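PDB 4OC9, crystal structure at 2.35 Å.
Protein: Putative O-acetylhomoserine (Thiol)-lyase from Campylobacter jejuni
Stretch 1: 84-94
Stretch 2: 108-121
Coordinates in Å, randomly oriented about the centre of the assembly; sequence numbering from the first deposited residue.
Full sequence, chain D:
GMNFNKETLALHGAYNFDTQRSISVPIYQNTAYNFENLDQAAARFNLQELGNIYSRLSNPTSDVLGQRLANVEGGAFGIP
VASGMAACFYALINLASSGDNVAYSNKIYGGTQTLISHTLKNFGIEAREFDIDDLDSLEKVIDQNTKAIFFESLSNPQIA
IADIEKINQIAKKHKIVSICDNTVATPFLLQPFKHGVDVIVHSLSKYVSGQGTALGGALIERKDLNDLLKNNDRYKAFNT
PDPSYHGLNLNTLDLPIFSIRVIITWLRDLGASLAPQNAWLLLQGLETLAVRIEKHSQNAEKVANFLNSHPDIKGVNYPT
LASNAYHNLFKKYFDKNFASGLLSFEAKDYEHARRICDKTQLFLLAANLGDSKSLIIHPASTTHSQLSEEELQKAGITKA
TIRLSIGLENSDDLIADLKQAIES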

ATOM      1  N   GLY D  84      -6.828 -13.078 -13.129  1.00  9.76           N
ATOM      2  CA  GLY D  84      -6.607 -13.941 -14.294  1.00 10.33           C
ATOM      3  C   GLY D  84      -7.955 -14.441 -14.824  1.00 11.76           C
ATOM      4  O   GLY D  84      -8.171 -14.494 -16.017  1.00 11.53           O
HETATM    5  N   MSE D  85      -8.858 -14.785 -13.920  1.00 13.61           N
HETATM    6  CA  MSE D  85     -10.186 -15.250 -14.314  1.00 16.14           C
HETATM    7  C   MSE D  85     -10.886 -14.143 -15.033  1.00 14.48           C
HETATM    8  O   MSE D  85     -11.460 -14.355 -16.090  1.00 15.17           O
HETATM    9  CB  MSE D  85     -11.041 -15.615 -13.114  1.00 20.26           C
HETATM   10  CG  MSE D  85     -10.649 -16.928 -12.455  1.00 25.54           C
HETATM   11 SE   MSE D  85     -10.449 -18.401 -13.768  1.00 38.46          SE
HETATM   12  CE  MSE D  85     -12.234 -18.295 -14.567  1.00 38.98           C
ATOM     13  N   ALA D  86     -10.839 -12.938 -14.476  1.00 12.71           N
ATOM     14  CA  ALA D  86     -11.475 -11.803 -15.112  1.00 11.41           C
ATOM     15  C   ALA D  86     -10.908 -11.614 -16.500  1.00 11.53           C
ATOM     16  O   ALA D  86     -11.642 -11.286 -17.429  1.00 11.42           O
ATOM     17  CB  ALA D  86     -11.287 -10.539 -14.297  1.00 11.73           C
ATOM     18  N   ALA D  87      -9.604 -11.817 -16.656  1.00 11.02           N
ATOM     19  CA  ALA D  87      -8.953 -11.696 -17.963  1.00 10.99           C
ATOM     20  C   ALA D  87      -9.509 -12.756 -18.939  1.00 11.28           C
ATOM     21  O   ALA D  87      -9.760 -12.453 -20.112  1.00 10.65           O
ATOM     22  CB  ALA D  87      -7.444 -11.849 -17.826  1.00 11.12           C
ATOM     23  N   CYS D  88      -9.644 -14.004 -18.483  1.00 11.61           N
ATOM     24  CA  CYS D  88     -10.180 -15.087 -19.338  1.00 13.09           C
ATOM     25  C   CYS D  88     -11.639 -14.751 -19.722  1.00 13.90           C
ATOM     26  O   CYS D  88     -12.002 -14.786 -20.887  1.00 14.70           O
ATOM     27  CB  CYS D  88     -10.075 -16.445 -18.661  1.00 12.71           C
ATOM     28  SG  CYS D  88      -8.392 -17.048 -18.375  1.00 13.87           S
ATOM     29  N   PHE D  89     -12.431 -14.339 -18.731  1.00 15.46           N
ATOM     30  CA  PHE D  89     -13.835 -13.952 -18.926  1.00 15.35           C
ATOM     31  C   PHE D  89     -13.958 -12.807 -19.950  1.00 15.73           C
ATOM     32  O   PHE D  89     -14.677 -12.924 -20.940  1.00 19.44           O
ATOM     33  CB  PHE D  89     -14.468 -13.678 -17.572  1.00 15.18           C
ATOM     34  CG  PHE D  89     -15.782 -13.008 -17.647  1.00 15.27           C
ATOM     35  CD1 PHE D  89     -16.826 -13.578 -18.326  1.00 16.71           C
ATOM     36  CD2 PHE D  89     -16.011 -11.848 -16.904  1.00 16.23           C
ATOM     37  CE1 PHE D  89     -18.070 -12.957 -18.358  1.00 18.60           C
ATOM     38  CE2 PHE D  89     -17.234 -11.231 -16.903  1.00 16.27           C
ATOM     39  CZ  PHE D  89     -18.281 -11.787 -17.640  1.00 18.66           C
ATOM     40  N   TYR D  90     -13.257 -11.711 -19.699  1.00 15.15           N
ATOM     41  CA  TYR D  90     -13.245 -10.550 -20.594  1.00 14.82           C
ATOM     42  C   TYR D  90     -12.801 -10.881 -22.012  1.00 14.74           C
ATOM     43  O   TYR D  90     -13.355 -10.347 -22.962  1.00 14.89           O
ATOM     44  CB  TYR D  90     -12.371  -9.448 -19.976  1.00 14.93           C
ATOM     45  CG  TYR D  90     -13.088  -8.572 -18.971  1.00 14.61           C
ATOM     46  CD1 TYR D  90     -14.074  -9.091 -18.137  1.00 14.86           C
ATOM     47  CD2 TYR D  90     -12.650  -7.279 -18.724  1.00 14.47           C
ATOM     48  CE1 TYR D  90     -14.719  -8.300 -17.216  1.00 14.50           C
ATOM     49  CE2 TYR D  90     -13.269  -6.484 -17.778  1.00 14.12           C
ATOM     50  CZ  TYR D  90     -14.297  -7.004 -17.021  1.00 14.28           C
ATOM     51  OH  TYR D  90     -14.917  -6.230 -16.069  1.00 13.85           O
ATOM     52  N   ALA D  91     -11.828 -11.769 -22.160  1.00 14.30           N
ATOM     53  CA  ALA D  91     -11.341 -12.141 -23.495  1.00 14.12           C
ATOM     54  C   ALA D  91     -12.413 -12.905 -24.295  1.00 15.28           C
ATOM     55  O   ALA D  91     -12.641 -12.624 -25.475  1.00 15.05           O
ATOM     56  CB  ALA D  91     -10.079 -12.945 -23.411  1.00 13.81           C
ATOM     57  N   LEU D  92     -13.096 -13.819 -23.630  1.00 15.14           N
ATOM     58  CA  LEU D  92     -14.151 -14.588 -24.258  1.00 16.31           C
ATOM     59  C   LEU D  92     -15.394 -13.739 -24.618  1.00 16.32           C
ATOM     60  O   LEU D  92     -15.869 -13.743 -25.769  1.00 16.23           O
ATOM     61  CB  LEU D  92     -14.525 -15.768 -23.357  1.00 18.00           C
ATOM     62  CG  LEU D  92     -13.381 -16.790 -23.191  1.00 20.70           C
ATOM     63  CD1 LEU D  92     -13.655 -17.800 -22.083  1.00 21.23           C
ATOM     64  CD2 LEU D  92     -13.085 -17.503 -24.504  1.00 20.46           C
ATOM     65  N   ILE D  93     -15.918 -12.996 -23.644  1.00 16.83           N
ATOM     66  CA  ILE D  93     -17.109 -12.161 -23.901  1.00 16.65           C
ATOM     67  C   ILE D  93     -16.827 -11.033 -24.864  1.00 15.59           C
ATOM     68  O   ILE D  93     -17.762 -10.505 -25.439  1.00 16.31           O
ATOM     69  CB  ILE D  93     -17.768 -11.594 -22.631  1.00 15.77           C
ATOM     70  CG1 ILE D  93     -16.796 -10.646 -21.908  1.00 17.10           C
ATOM     71  CG2 ILE D  93     -18.253 -12.739 -21.745  1.00 17.06           C
ATOM     72  CD1 ILE D  93     -17.331 -10.060 -20.620  1.00 16.11           C
ATOM     73  N   ASN D  94     -15.565 -10.670 -25.069  1.00 15.74           N
ATOM     74  CA  ASN D  94     -15.292  -9.583 -25.988  1.00 16.50           C
ATOM     75  C   ASN D  94     -15.424 -10.117 -27.406  1.00 19.36           C
ATOM     76  O   ASN D  94     -15.436  -9.352 -28.372  1.00 18.41           O
ATOM     77  CB  ASN D  94     -13.874  -9.049 -25.822  1.00 17.16           C
ATOM     78  CG  ASN D  94     -13.699  -7.674 -26.435  1.00 17.28           C
ATOM     79  OD1 ASN D  94     -14.635  -6.865 -26.441  1.00 16.78           O
ATOM     80  ND2 ASN D  94     -12.492  -7.355 -26.838  1.00 17.42           N
ATOM     81  N   ILE D 108      -6.896 -27.586 -19.243  1.00 19.63           N
ATOM     82  CA  ILE D 108      -6.728 -26.242 -18.722  1.00 17.92           C
ATOM     83  C   ILE D 108      -7.009 -26.137 -17.229  1.00 19.23           C
ATOM     84  O   ILE D 108      -7.407 -27.111 -16.581  1.00 16.13           O
ATOM     85  CB  ILE D 108      -7.637 -25.230 -19.414  1.00 16.73           C
ATOM     86  CG1 ILE D 108      -9.111 -25.595 -19.183  1.00 17.77           C
ATOM     87  CG2 ILE D 108      -7.278 -25.151 -20.883  1.00 18.30           C
ATOM     88  CD1 ILE D 108     -10.103 -24.646 -19.833  1.00 18.24           C
ATOM     89  N   TYR D 109      -6.781 -24.927 -16.715  1.00 19.77           N
ATOM     90  CA  TYR D 109      -7.002 -24.611 -15.335  1.00 21.98           C
ATOM     91  C   TYR D 109      -8.450 -24.881 -14.996  1.00 18.67           C
ATOM     92  O   TYR D 109      -9.351 -24.469 -15.713  1.00 20.06           O
ATOM     93  CB  TYR D 109      -6.559 -23.152 -15.038  1.00 25.18           C
ATOM     94  CG  TYR D 109      -6.913 -22.677 -13.656  1.00 25.73           C
ATOM     95  CD1 TYR D 109      -6.294 -23.200 -12.535  1.00 25.75           C
ATOM     96  CD2 TYR D 109      -7.818 -21.630 -13.480  1.00 28.88           C
ATOM     97  CE1 TYR D 109      -6.614 -22.749 -11.264  1.00 30.96           C
ATOM     98  CE2 TYR D 109      -8.140 -21.161 -12.218  1.00 31.46           C
ATOM     99  CZ  TYR D 109      -7.543 -21.716 -11.105  1.00 31.94           C
ATOM    100  OH  TYR D 109      -7.877 -21.239  -9.853  1.00 28.69           O
ATOM    101  N   GLY D 110      -8.644 -25.597 -13.893  1.00 17.83           N
ATOM    102  CA  GLY D 110      -9.964 -25.981 -13.400  1.00 16.10           C
ATOM    103  C   GLY D 110     -10.963 -24.855 -13.334  1.00 16.39           C
ATOM    104  O   GLY D 110     -12.130 -25.004 -13.738  1.00 16.25           O
ATOM    105  N   GLY D 111     -10.523 -23.725 -12.809  1.00 15.99           N
ATOM    106  CA  GLY D 111     -11.390 -22.573 -12.712  1.00 16.30           C
ATOM    107  C   GLY D 111     -11.823 -22.121 -14.098  1.00 16.04           C
ATOM    108  O   GLY D 111     -13.001 -21.842 -14.330  1.00 17.65           O
ATOM    109  N   THR D 112     -10.888 -22.053 -15.036  1.00 16.38           N
ATOM    110  CA  THR D 112     -11.223 -21.612 -16.383  1.00 19.44           C
ATOM    111  C   THR D 112     -12.175 -22.622 -17.034  1.00 21.03           C
ATOM    112  O   THR D 112     -13.016 -22.273 -17.883  1.00 25.42           O
ATOM    113  CB  THR D 112      -9.973 -21.502 -17.259  1.00 20.15           C
ATOM    114  OG1 THR D 112      -8.983 -20.716 -16.588  1.00 27.42           O
ATOM    115  CG2 THR D 112     -10.296 -20.870 -18.595  1.00 20.26           C
ATOM    116  N   GLN D 113     -12.031 -23.880 -16.661  1.00 20.12           N
ATOM    117  CA  GLN D 113     -12.873 -24.929 -17.224  1.00 23.67           C
ATOM    118  C   GLN D 113     -14.304 -24.747 -16.763  1.00 20.89           C
ATOM    119  O   GLN D 113     -15.235 -24.866 -17.561  1.00 20.54           O
ATOM    120  CB  GLN D 113     -12.283 -26.305 -16.875  1.00 27.83           C
ATOM    121  CG  GLN D 113     -13.000 -27.494 -17.462  1.00 27.74           C
ATOM    122  CD  GLN D 113     -12.171 -28.748 -17.308  1.00 30.87           C
ATOM    123  OE1 GLN D 113     -11.020 -28.702 -16.860  1.00 29.96           O
ATOM    124  NE2 GLN D 113     -12.737 -29.881 -17.707  1.00 31.74           N
ATOM    125  N   THR D 114     -14.466 -24.460 -15.483  1.00 19.10           N
ATOM    126  CA  THR D 114     -15.791 -24.216 -14.890  1.00 19.90           C
ATOM    127  C   THR D 114     -16.414 -22.966 -15.522  1.00 19.60           C
ATOM    128  O   THR D 114     -17.577 -22.963 -15.904  1.00 19.66           O
ATOM    129  CB  THR D 114     -15.700 -24.051 -13.383  1.00 20.56           C
ATOM    130  OG1 THR D 114     -15.225 -25.284 -12.816  1.00 22.07           O
ATOM    131  CG2 THR D 114     -17.028 -23.752 -12.810  1.00 22.67           C
ATOM    132  N   LEU D 115     -15.625 -21.910 -15.633  1.00 18.66           N
ATOM    133  CA  LEU D 115     -16.076 -20.657 -16.266  1.00 19.09           C
ATOM    134  C   LEU D 115     -16.637 -20.880 -17.640  1.00 19.98           C
ATOM    135  O   LEU D 115     -17.741 -20.464 -17.983  1.00 26.22           O
ATOM    136  CB  LEU D 115     -14.886 -19.689 -16.438  1.00 17.77           C
ATOM    137  CG  LEU D 115     -15.116 -18.499 -17.371  1.00 16.55           C
ATOM    138  CD1 LEU D 115     -16.210 -17.586 -16.875  1.00 17.56           C
ATOM    139  CD2 LEU D 115     -13.870 -17.689 -17.581  1.00 18.16           C
ATOM    140  N   ILE D 116     -15.854 -21.555 -18.447  1.00 21.51           N
ATOM    141  CA  ILE D 116     -16.247 -21.827 -19.821  1.00 23.18           C
ATOM    142  C   ILE D 116     -17.356 -22.875 -19.994  1.00 23.28           C
ATOM    143  O   ILE D 116     -18.335 -22.597 -20.677  1.00 23.76           O
ATOM    144  CB  ILE D 116     -15.018 -22.225 -20.686  1.00 24.17           C
ATOM    145  CG1 ILE D 116     -13.970 -21.095 -20.668  1.00 25.29           C
ATOM    146  CG2 ILE D 116     -15.428 -22.511 -22.121  1.00 23.52           C
ATOM    147  CD1 ILE D 116     -12.720 -21.357 -21.482  1.00 25.24           C
ATOM    148  N   SER D 117     -17.221 -24.050 -19.372  1.00 23.89           N
ATOM    149  CA  SER D 117     -18.234 -25.117 -19.544  1.00 22.99           C
ATOM    150  C   SER D 117     -19.502 -24.959 -18.722  1.00 23.40           C
ATOM    151  O   SER D 117     -20.514 -25.555 -19.083  1.00 26.29           O
ATOM    152  CB  SER D 117     -17.652 -26.523 -19.282  1.00 20.76           C
ATOM    153  OG  SER D 117     -17.386 -26.706 -17.908  1.00 19.98           O
ATOM    154  N   HIS D 118     -19.481 -24.188 -17.639  1.00 23.28           N
ATOM    155  CA  HIS D 118     -20.707 -24.021 -16.849  1.00 25.43           C
ATOM    156  C   HIS D 118     -21.200 -22.597 -16.702  1.00 22.20           C
ATOM    157  O   HIS D 118     -22.309 -22.273 -17.113  1.00 22.29           O
ATOM    158  CB  HIS D 118     -20.594 -24.648 -15.450  1.00 28.16           C
ATOM    159  CG  HIS D 118     -20.328 -26.120 -15.470  1.00 35.04           C
ATOM    160  ND1 HIS D 118     -21.292 -27.050 -15.799  1.00 36.88           N
ATOM    161  CD2 HIS D 118     -19.221 -26.832 -15.141  1.00 38.87           C
ATOM    162  CE1 HIS D 118     -20.779 -28.268 -15.717  1.00 38.53           C
ATOM    163  NE2 HIS D 118     -19.528 -28.163 -15.308  1.00 39.10           N
ATOM    164  N   THR D 119     -20.379 -21.742 -16.116  1.00 23.45           N
ATOM    165  CA  THR D 119     -20.764 -20.349 -15.888  1.00 20.64           C
ATOM    166  C   THR D 119     -21.184 -19.543 -17.113  1.00 19.40           C
ATOM    167  O   THR D 119     -22.187 -18.819 -17.056  1.00 20.41           O
ATOM    168  CB  THR D 119     -19.684 -19.625 -15.140  1.00 20.93           C
ATOM    169  OG1 THR D 119     -19.409 -20.358 -13.953  1.00 22.15           O
ATOM    170  CG2 THR D 119     -20.142 -18.216 -14.793  1.00 23.02           C
ATOM    171  N   LEU D 120     -20.479 -19.680 -18.226  1.00 19.74           N
ATOM    172  CA  LEU D 120     -20.872 -18.948 -19.440  1.00 21.03           C
ATOM    173  C   LEU D 120     -22.262 -19.364 -20.014  1.00 22.57           C
ATOM    174  O   LEU D 120     -22.834 -18.591 -20.804  1.00 21.01           O
ATOM    175  CB  LEU D 120     -19.806 -18.971 -20.533  1.00 20.63           C
ATOM    176  CG  LEU D 120     -18.509 -18.212 -20.235  1.00 22.90           C
ATOM    177  CD1 LEU D 120     -17.540 -18.411 -21.369  1.00 22.72           C
ATOM    178  CD2 LEU D 120     -18.761 -16.736 -20.027  1.00 23.84           C
ATOM    179  N   LYS D 121     -22.797 -20.535 -19.644  1.00 22.81           N
ATOM    180  CA  LYS D 121     -24.127 -20.945 -20.128  1.00 27.67           C
ATOM    181  C   LYS D 121     -25.156 -19.911 -19.700  1.00 26.19           C
ATOM    182  O   LYS D 121     -26.048 -19.559 -20.469  1.00 22.90           O
ATOM    183  CB  LYS D 121     -24.584 -22.280 -19.557  1.00 35.18           C
ATOM    184  CG  LYS D 121     -23.876 -23.504 -20.057  1.00 36.85           C
ATOM    185  CD  LYS D 121     -24.451 -24.730 -19.372  1.00 39.85           C
ATOM    186  CE  LYS D 121     -23.704 -25.935 -19.969  1.00 42.78           C
ATOM    187  NZ  LYS D 121     -24.052 -27.336 -19.607  1.00 46.39           N
TER

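Two helices, 84-93 and 110-119, lie side by side and run the same general way, with 33° between their N-to-C directions. Their axes come within 10.5 Å. No hydrogen bond crosses between them; the contact is made by shape and apolar packing, and it buries 408 Å² in all.

Tyr109 sits at the N-cap position, right before the second helix. Gly111 follows in its first turn, and its lack of a side chain leaves a hollow. Met85, a selenomethionine, fills the space nearby. Its CA-CB bond points sideways, but the all-m side chain brings its end nearer to the second helix. Met85 CE lies 3.6 Å from the backbone O of Gly111. A CB on Gly111 would sit about 3.5 Å from Met85 SE and would clash with Tyr109 CE2. Met85 SE lies 3.9 Å from Tyr109 CE2, at the edge of the ring, a sulfur-aromatic type of contact made here by selenium. Thr112 borders the same site, with Thr112 OG1 3.9 Å from Met85 SE and 4.1 Å from Cys88 SG.

Leu115 is the main bump from the second helix. It points toward the first helix and fits among Met85, Cys88 and Phe89. Leu115 CD2 is 3.5 Å from Met85 CE, 4.1 Å from Cys88 CB and 3.8 Å from the backbone N of Phe89. That nitrogen donates to Met85 O within its own helix; the Leu115 methyl packs against it as an apolar neighbour.

Further along, Leu92 answers from the first helix. Leu92 CD1 touches both Ile116 and Leu120, 3.6 Å from Ile116 CG1 and 4.0 Å from Leu120 CD1. A wider pi-type turn at 115-119 precedes Leu120, which points toward the first helix. Leu120 CD2 meets the edge of the Phe89 ring, 4.1 Å from Phe89 CD1.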